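Local coordinates for protein cyclopenase asqI (Emericella nidulans, PDB 5YY3) that catalyses the zinc-dependent conversion of 4'-methoxycyclopenin into 4'-methoxyviridicatin, with release of methyl isocyanate, in aspoquinolone biosynthesis, at residues 237-251 with 389-403. Sequence-based numbering, arbitrary orientation.
Sequences VRPWNQYDDFLENGY and RDPCFWRWYKHLQYY
Within the hemocyanin-like domain, Arg395 projects from helix 391-410 into the irregular loop 237-251, which wraps its guanidinium. Its NE donates to Arg238 O (2.6 Å), NH2 meets Asp245 OD2 in a salt bridge (2.6 Å, N-H...O 166°), and NH1 reaches Phe246 O (3.0 Å). The latter two acceptors lie in the guanidinium plane, whereas Arg238 O is tilted from it. A bend at chi3 (44°) turns the group toward them, with Trp240 CE3 over one face and Arg238 CB over the other. Arg238 NH1 shares Asp245 OD2, approaching from the same face of the carboxylate. A backbone hydrogen bond runs from Trp240 N to Arg395 O (2.9 Å). One helical turn on, the extended Lys398 donates from NZ to Val237 O (2.8 Å) and forms a salt bridge with Glu226 of helix 210-231. Farther along, Tyr243 turns its edge to the His399 face (planes 88° apart), while its OH is hydrogen-bonded to NE2 (2.8 Å). Trp396 CE3 packs on Trp240 CD1 (3.6 Å); its side chain, hydrogen-bonded through NE1 to His356, lies about 7 Å from that of zinc ligand His218. Asp245, gripped by Arg238 and the buried Arg395, with Glu248 completing the network, probably stays ionised, pinning loop to helix.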
loop_
_atom_site.group_PDB
_atom_site.type_symbol
_atom_site.label_atom_id
_atom_site.label_comp_id
_atom_site.label_asym_id
_atom_site.label_seq_id
_atom_site.Cartn_x
_atom_site.Cartn_y
_atom_site.Cartn_z
ATOM N N VAL A 237 11.777 -4.316 14.422
ATOM C CA VAL A 237 11.951 -5.762 14.387
ATOM C C VAL A 237 11.398 -6.451 15.634
ATOM O O VAL A 237 11.641 -5.993 16.758
ATOM C CB VAL A 237 13.430 -6.117 14.223
ATOM C CG1 VAL A 237 13.689 -7.544 14.643
ATOM C CG2 VAL A 237 13.865 -5.872 12.781
ATOM N N ARG A 238 10.648 -7.543 15.438
ATOM C CA ARG A 238 10.238 -8.396 16.554
ATOM C C ARG A 238 11.409 -9.283 16.948
ATOM O O ARG A 238 11.847 -10.118 16.165
ATOM C CB ARG A 238 9.023 -9.253 16.202
ATOM C CG ARG A 238 8.365 -9.923 17.430
ATOM C CD ARG A 238 7.428 -11.088 17.032
ATOM N NE ARG A 238 6.770 -10.773 15.776
ATOM C CZ ARG A 238 6.469 -11.643 14.820
ATOM N NH1 ARG A 238 6.746 -12.934 14.940
ATOM N NH2 ARG A 238 5.874 -11.199 13.729
ATOM N N PRO A 239 11.923 -9.113 18.164
ATOM C CA PRO A 239 13.072 -9.948 18.541
ATOM C C PRO A 239 12.682 -11.407 18.645
ATOM O O PRO A 239 11.512 -11.710 18.868
ATOM C CB PRO A 239 13.492 -9.391 19.899
ATOM C CG PRO A 239 12.264 -8.713 20.424
ATOM C CD PRO A 239 11.510 -8.195 19.238
ATOM N N TRP A 240 13.653 -12.296 18.469
ATOM C CA TRP A 240 13.431 -13.729 18.620
ATOM C C TRP A 240 13.545 -14.106 20.082
ATOM O O TRP A 240 14.423 -14.896 20.457
ATOM C CB TRP A 240 14.452 -14.514 17.791
ATOM C CG TRP A 240 14.118 -15.979 17.625
ATOM C CD1 TRP A 240 14.629 -17.027 18.331
ATOM C CD2 TRP A 240 13.206 -16.541 16.676
ATOM N NE1 TRP A 240 14.093 -18.204 17.885
ATOM C CE2 TRP A 240 13.214 -17.936 16.867
ATOM C CE3 TRP A 240 12.384 -15.998 15.677
ATOM C CZ2 TRP A 240 12.433 -18.796 16.106
ATOM C CZ3 TRP A 240 11.605 -16.845 14.928
ATOM C CH2 TRP A 240 11.632 -18.237 15.146
ATOM N N ASN A 241 12.688 -13.508 20.910
ATOM C CA ASN A 241 12.714 -13.739 22.357
ATOM C C ASN A 241 11.942 -14.998 22.753
ATOM O O ASN A 241 12.300 -15.677 23.718
ATOM C CB ASN A 241 12.160 -12.527 23.107
ATOM C CG ASN A 241 13.150 -11.362 23.159
ATOM O OD1 ASN A 241 14.362 -11.563 23.128
ATOM N ND2 ASN A 241 12.630 -10.138 23.218
ATOM N N GLN A 242 10.879 -15.286 22.000
ATOM C CA GLN A 242 10.083 -16.490 22.160
ATOM C C GLN A 242 10.492 -17.504 21.075
ATOM O O GLN A 242 10.331 -17.254 19.883
ATOM C CB GLN A 242 8.578 -16.146 22.093
ATOM C CG GLN A 242 8.141 -15.020 23.070
ATOM C CD GLN A 242 6.630 -14.683 23.018
ATOM O OE1 GLN A 242 5.875 -15.213 22.186
ATOM N NE2 GLN A 242 6.195 -13.772 23.902
ATOM N N TYR A 243 11.038 -18.642 21.482
ATOM C CA TYR A 243 11.663 -19.560 20.521
ATOM C C TYR A 243 10.648 -20.427 19.755
ATOM O O TYR A 243 11.012 -21.131 18.812
ATOM C CB TYR A 243 12.689 -20.469 21.227
ATOM C CG TYR A 243 13.873 -19.749 21.831
ATOM C CD1 TYR A 243 14.077 -18.386 21.609
ATOM C CD2 TYR A 243 14.791 -20.435 22.645
ATOM C CE1 TYR A 243 15.162 -17.720 22.176
ATOM C CE2 TYR A 243 15.881 -19.778 23.217
ATOM C CZ TYR A 243 16.060 -18.423 22.971
ATOM O OH TYR A 243 17.132 -17.759 23.519
ATOM N N ASP A 244 9.384 -20.376 20.160
ATOM C CA ASP A 244 8.319 -21.049 19.428
ATOM C C ASP A 244 7.629 -20.086 18.471
ATOM O O ASP A 244 6.450 -20.234 18.157
ATOM C CB ASP A 244 7.300 -21.644 20.398
ATOM C CG ASP A 244 6.706 -20.595 21.323
ATOM O OD1 ASP A 244 7.320 -19.506 21.453
ATOM O OD2 ASP A 244 5.642 -20.858 21.933
ATOM N N ASP A 245 8.369 -19.091 18.007
ATOM C CA ASP A 245 7.770 -18.051 17.188
ATOM C C ASP A 245 7.722 -18.454 15.715
ATOM O O ASP A 245 8.387 -19.405 15.275
ATOM C CB ASP A 245 8.536 -16.738 17.348
ATOM C CG ASP A 245 7.688 -15.519 17.041
ATOM O OD1 ASP A 245 6.541 -15.701 16.566
ATOM O OD2 ASP A 245 8.177 -14.382 17.264
ATOM N N PHE A 246 6.916 -17.716 14.962
ATOM C CA PHE A 246 6.829 -17.913 13.538
ATOM C C PHE A 246 7.654 -16.863 12.815
ATOM O O PHE A 246 7.805 -15.750 13.292
ATOM C CB PHE A 246 5.377 -17.847 13.079
ATOM C CG PHE A 246 4.522 -18.989 13.567
ATOM C CD1 PHE A 246 4.486 -20.192 12.875
ATOM C CD2 PHE A 246 3.713 -18.841 14.678
ATOM C CE1 PHE A 246 3.685 -21.249 13.308
ATOM C CE2 PHE A 246 2.896 -19.887 15.113
ATOM C CZ PHE A 246 2.886 -21.092 14.427
ATOM N N LEU A 247 8.201 -17.236 11.670
ATOM C CA LEU A 247 8.736 -16.285 10.716
ATOM C C LEU A 247 7.681 -16.079 9.626
ATOM O O LEU A 247 7.642 -16.819 8.651
ATOM C CB LEU A 247 10.040 -16.808 10.124
ATOM C CG LEU A 247 11.257 -16.840 11.052
ATOM C CD1 LEU A 247 12.258 -17.836 10.549
ATOM C CD2 LEU A 247 11.884 -15.458 11.118
ATOM N N GLU A 248 6.820 -15.083 9.773
ATOM C CA GLU A 248 5.626 -15.057 8.938
ATOM C C GLU A 248 5.832 -14.632 7.477
ATOM O O GLU A 248 4.927 -14.820 6.659
ATOM C CB GLU A 248 4.565 -14.158 9.582
ATOM C CG GLU A 248 4.969 -12.717 9.738
ATOM C CD GLU A 248 5.260 -12.362 11.186
ATOM O OE1 GLU A 248 6.054 -13.090 11.822
ATOM O OE2 GLU A 248 4.702 -11.353 11.690
ATOM N N ASN A 249 6.995 -14.087 7.131
ATOM C CA ASN A 249 7.188 -13.613 5.762
ATOM C C ASN A 249 7.971 -14.534 4.830
ATOM O O ASN A 249 7.838 -14.445 3.596
ATOM C CB ASN A 249 7.858 -12.249 5.785
ATOM C CG ASN A 249 6.917 -11.184 6.255
ATOM O OD1 ASN A 249 5.753 -11.167 5.865
ATOM N ND2 ASN A 249 7.386 -10.326 7.145
ATOM N N GLY A 250 8.794 -15.411 5.386
ATOM C CA GLY A 250 9.505 -16.335 4.520
ATOM C C GLY A 250 10.592 -15.608 3.753
ATOM O O GLY A 250 10.579 -14.391 3.635
ATOM N N TYR A 251 11.548 -16.349 3.221
ATOM C CA TYR A 251 12.718 -15.712 2.664
ATOM C C TYR A 251 13.247 -16.483 1.480
ATOM O O TYR A 251 13.304 -17.713 1.507
ATOM C CB TYR A 251 13.803 -15.582 3.745
ATOM C CG TYR A 251 15.180 -15.270 3.212
ATOM C CD1 TYR A 251 15.464 -14.025 2.674
ATOM C CD2 TYR A 251 16.198 -16.214 3.259
ATOM C CE1 TYR A 251 16.716 -13.723 2.199
ATOM C CE2 TYR A 251 17.467 -15.916 2.784
ATOM C CZ TYR A 251 17.712 -14.664 2.254
ATOM O OH TYR A 251 18.950 -14.338 1.760
ATOM N N ARG A 389 21.871 -11.236 5.107
ATOM C CA ARG A 389 20.866 -11.111 4.059
ATOM C C ARG A 389 19.487 -11.546 4.549
ATOM O O ARG A 389 18.460 -11.057 4.079
ATOM C CB ARG A 389 21.243 -11.948 2.839
ATOM C CG ARG A 389 22.668 -11.807 2.355
ATOM C CD ARG A 389 22.920 -12.763 1.196
ATOM N NE ARG A 389 24.252 -12.539 0.660
ATOM C CZ ARG A 389 24.537 -11.643 -0.279
ATOM N NH1 ARG A 389 23.570 -10.908 -0.806
ATOM N NH2 ARG A 389 25.788 -11.485 -0.701
ATOM N N ASP A 390 19.479 -12.474 5.499
ATOM C CA ASP A 390 18.263 -13.158 5.943
ATOM C C ASP A 390 17.582 -12.437 7.122
ATOM O O ASP A 390 18.217 -12.187 8.145
ATOM C CB ASP A 390 18.640 -14.586 6.327
ATOM C CG ASP A 390 17.443 -15.506 6.468
ATOM O OD1 ASP A 390 16.337 -15.019 6.801
ATOM O OD2 ASP A 390 17.637 -16.732 6.267
ATOM N N PRO A 391 16.290 -12.093 6.981
ATOM C CA PRO A 391 15.608 -11.382 8.073
ATOM C C PRO A 391 15.514 -12.189 9.367
ATOM O O PRO A 391 15.397 -11.578 10.438
ATOM C CB PRO A 391 14.205 -11.119 7.508
ATOM C CG PRO A 391 14.385 -11.141 6.029
ATOM C CD PRO A 391 15.423 -12.227 5.793
ATOM N N CYS A 392 15.561 -13.520 9.313
ATOM C CA CYS A 392 15.484 -14.257 10.580
ATOM C C CYS A 392 16.707 -13.966 11.466
ATOM O O CYS A 392 16.602 -13.975 12.691
ATOM C CB CYS A 392 15.321 -15.770 10.355
ATOM S SG CYS A 392 16.750 -16.687 9.742
ATOM N N PHE A 393 17.862 -13.682 10.871
ATOM C CA PHE A 393 19.034 -13.455 11.706
ATOM C C PHE A 393 18.978 -12.097 12.394
ATOM O O PHE A 393 19.557 -11.913 13.464
ATOM C CB PHE A 393 20.318 -13.606 10.897
ATOM C CG PHE A 393 20.605 -15.037 10.507
ATOM C CD1 PHE A 393 20.274 -15.516 9.245
ATOM C CD2 PHE A 393 21.122 -15.924 11.430
ATOM C CE1 PHE A 393 20.521 -16.832 8.895
ATOM C CE2 PHE A 393 21.359 -17.257 11.090
ATOM C CZ PHE A 393 21.064 -17.705 9.827
ATOM N N TRP A 394 18.265 -11.148 11.793
ATOM C CA TRP A 394 18.122 -9.838 12.409
ATOM C C TRP A 394 17.225 -9.989 13.608
ATOM O O TRP A 394 17.397 -9.286 14.602
ATOM C CB TRP A 394 17.595 -8.796 11.402
ATOM C CG TRP A 394 18.683 -8.452 10.440
ATOM C CD1 TRP A 394 18.907 -9.017 9.222
ATOM C CD2 TRP A 394 19.765 -7.535 10.664
ATOM N NE1 TRP A 394 20.040 -8.480 8.650
ATOM C CE2 TRP A 394 20.583 -7.565 9.519
ATOM C CE3 TRP A 394 20.106 -6.674 11.715
ATOM C CZ2 TRP A 394 21.723 -6.773 9.397
ATOM C CZ3 TRP A 394 21.229 -5.888 11.592
ATOM C CH2 TRP A 394 22.025 -5.936 10.435
ATOM N N ARG A 395 16.307 -10.951 13.552
ATOM C CA ARG A 395 15.456 -11.201 14.711
ATOM C C ARG A 395 16.284 -11.872 15.820
ATOM O O ARG A 395 16.087 -11.592 17.005
ATOM C CB ARG A 395 14.229 -12.041 14.326
ATOM C CG ARG A 395 13.341 -11.368 13.253
ATOM C CD ARG A 395 11.927 -11.989 13.187
ATOM N NE ARG A 395 11.446 -12.158 14.546
ATOM C CZ ARG A 395 10.406 -12.900 14.894
ATOM N NH1 ARG A 395 9.696 -13.536 13.959
ATOM N NH2 ARG A 395 10.084 -12.998 16.184
ATOM N N TRP A 396 17.234 -12.722 15.439
ATOM C CA TRP A 396 18.151 -13.276 16.427
ATOM C C TRP A 396 19.108 -12.195 16.970
ATOM O O TRP A 396 19.308 -12.102 18.188
ATOM C CB TRP A 396 18.943 -14.455 15.843
ATOM C CG TRP A 396 19.828 -15.131 16.872
ATOM C CD1 TRP A 396 21.180 -15.022 16.979
ATOM C CD2 TRP A 396 19.409 -16.001 17.938
ATOM N NE1 TRP A 396 21.634 -15.770 18.041
ATOM C CE2 TRP A 396 20.563 -16.384 18.649
ATOM C CE3 TRP A 396 18.168 -16.483 18.373
ATOM C CZ2 TRP A 396 20.525 -17.230 19.759
ATOM C CZ3 TRP A 396 18.126 -17.328 19.470
ATOM C CH2 TRP A 396 19.300 -17.696 20.151
ATOM N N TYR A 397 19.694 -11.379 16.090
ATOM C CA TYR A 397 20.579 -10.296 16.555
ATOM C C TYR A 397 19.855 -9.384 17.550
ATOM O O TYR A 397 20.447 -8.949 18.536
ATOM C CB TYR A 397 21.106 -9.450 15.396
ATOM C CG TYR A 397 21.886 -10.183 14.312
ATOM C CD1 TYR A 397 22.541 -11.389 14.567
ATOM C CD2 TYR A 397 21.953 -9.661 13.024
ATOM C CE1 TYR A 397 23.258 -12.048 13.553
ATOM C CE2 TYR A 397 22.659 -10.310 12.012
ATOM C CZ TYR A 397 23.309 -11.501 12.282
ATOM O OH TYR A 397 24.001 -12.132 11.269
ATOM N N LYS A 398 18.574 -9.101 17.322
ATOM C CA LYS A 398 17.880 -8.240 18.281
ATOM C C LYS A 398 17.631 -8.990 19.594
ATOM O O LYS A 398 17.571 -8.370 20.655
ATOM C CB LYS A 398 16.561 -7.687 17.727
ATOM C CG LYS A 398 15.930 -6.669 18.692
ATOM C CD LYS A 398 14.876 -5.798 18.035
ATOM C CE LYS A 398 14.077 -5.014 19.079
ATOM N NZ LYS A 398 12.931 -4.247 18.464
ATOM N N HIS A 399 17.519 -10.320 19.532
ATOM C CA HIS A 399 17.461 -11.124 20.759
ATOM C C HIS A 399 18.764 -11.024 21.534
ATOM O O HIS A 399 18.740 -10.795 22.735
ATOM C CB HIS A 399 17.165 -12.593 20.460
ATOM C CG HIS A 399 17.191 -13.472 21.675
ATOM N ND1 HIS A 399 16.408 -13.236 22.788
ATOM C CD2 HIS A 399 17.894 -14.598 21.945
ATOM C CE1 HIS A 399 16.630 -14.171 23.690
ATOM N NE2 HIS A 399 17.525 -15.012 23.203
ATOM N N LEU A 400 19.896 -11.219 20.857
ATOM C CA LEU A 400 21.204 -10.952 21.473
ATOM C C LEU A 400 21.227 -9.573 22.131
ATOM O O LEU A 400 21.687 -9.424 23.268
ATOM C CB LEU A 400 22.336 -11.044 20.435
ATOM C CG LEU A 400 22.473 -12.410 19.770
ATOM C CD1 LEU A 400 23.571 -12.384 18.726
ATOM C CD2 LEU A 400 22.754 -13.471 20.831
ATOM N N GLN A 401 20.716 -8.564 21.419
ATOM C CA GLN A 401 20.707 -7.201 21.953
ATOM C C GLN A 401 19.938 -7.124 23.281
ATOM O O GLN A 401 20.257 -6.296 24.150
ATOM C CB GLN A 401 20.101 -6.225 20.946
ATOM C CG GLN A 401 20.264 -4.758 21.332
ATOM C CD GLN A 401 19.315 -3.840 20.568
ATOM O OE1 GLN A 401 18.087 -4.010 20.617
ATOM N NE2 GLN A 401 19.878 -2.858 19.857
ATOM N N TYR A 402 18.938 -7.989 23.442
ATOM C CA TYR A 402 18.121 -7.995 24.661
ATOM C C TYR A 402 18.972 -8.281 25.903
ATOM O O TYR A 402 18.791 -7.651 26.954
ATOM C CB TYR A 402 16.974 -9.013 24.537
ATOM C CG TYR A 402 16.109 -9.131 25.769
ATOM C CD1 TYR A 402 15.583 -8.003 26.379
ATOM C CD2 TYR A 402 15.799 -10.378 26.311
ATOM C CE1 TYR A 402 14.792 -8.094 27.515
ATOM C CE2 TYR A 402 14.998 -10.492 27.446
ATOM C CZ TYR A 402 14.497 -9.345 28.045
ATOM O OH TYR A 402 13.697 -9.437 29.165
ATOM N N TYR A 403 19.922 -9.198 25.783
ATOM C CA TYR A 403 20.793 -9.494 26.913
ATOM C C TYR A 403 21.591 -8.248 27.300
ATOM O O TYR A 403 21.747 -7.932 28.494
ATOM C CB TYR A 403 21.720 -10.661 26.585
ATOM C CG TYR A 403 20.985 -11.967 26.383
ATOM C CD1 TYR A 403 20.746 -12.822 27.449
ATOM C CD2 TYR A 403 20.506 -12.330 25.127
ATOM C CE1 TYR A 403 20.070 -14.017 27.266
ATOM C CE2 TYR A 403 19.822 -13.510 24.935
ATOM C CZ TYR A 403 19.609 -14.353 26.000
ATOM O OH TYR A 403 18.936 -15.540 25.794
HETATM O O HOH W 1 9.010 -12.384 11.798
#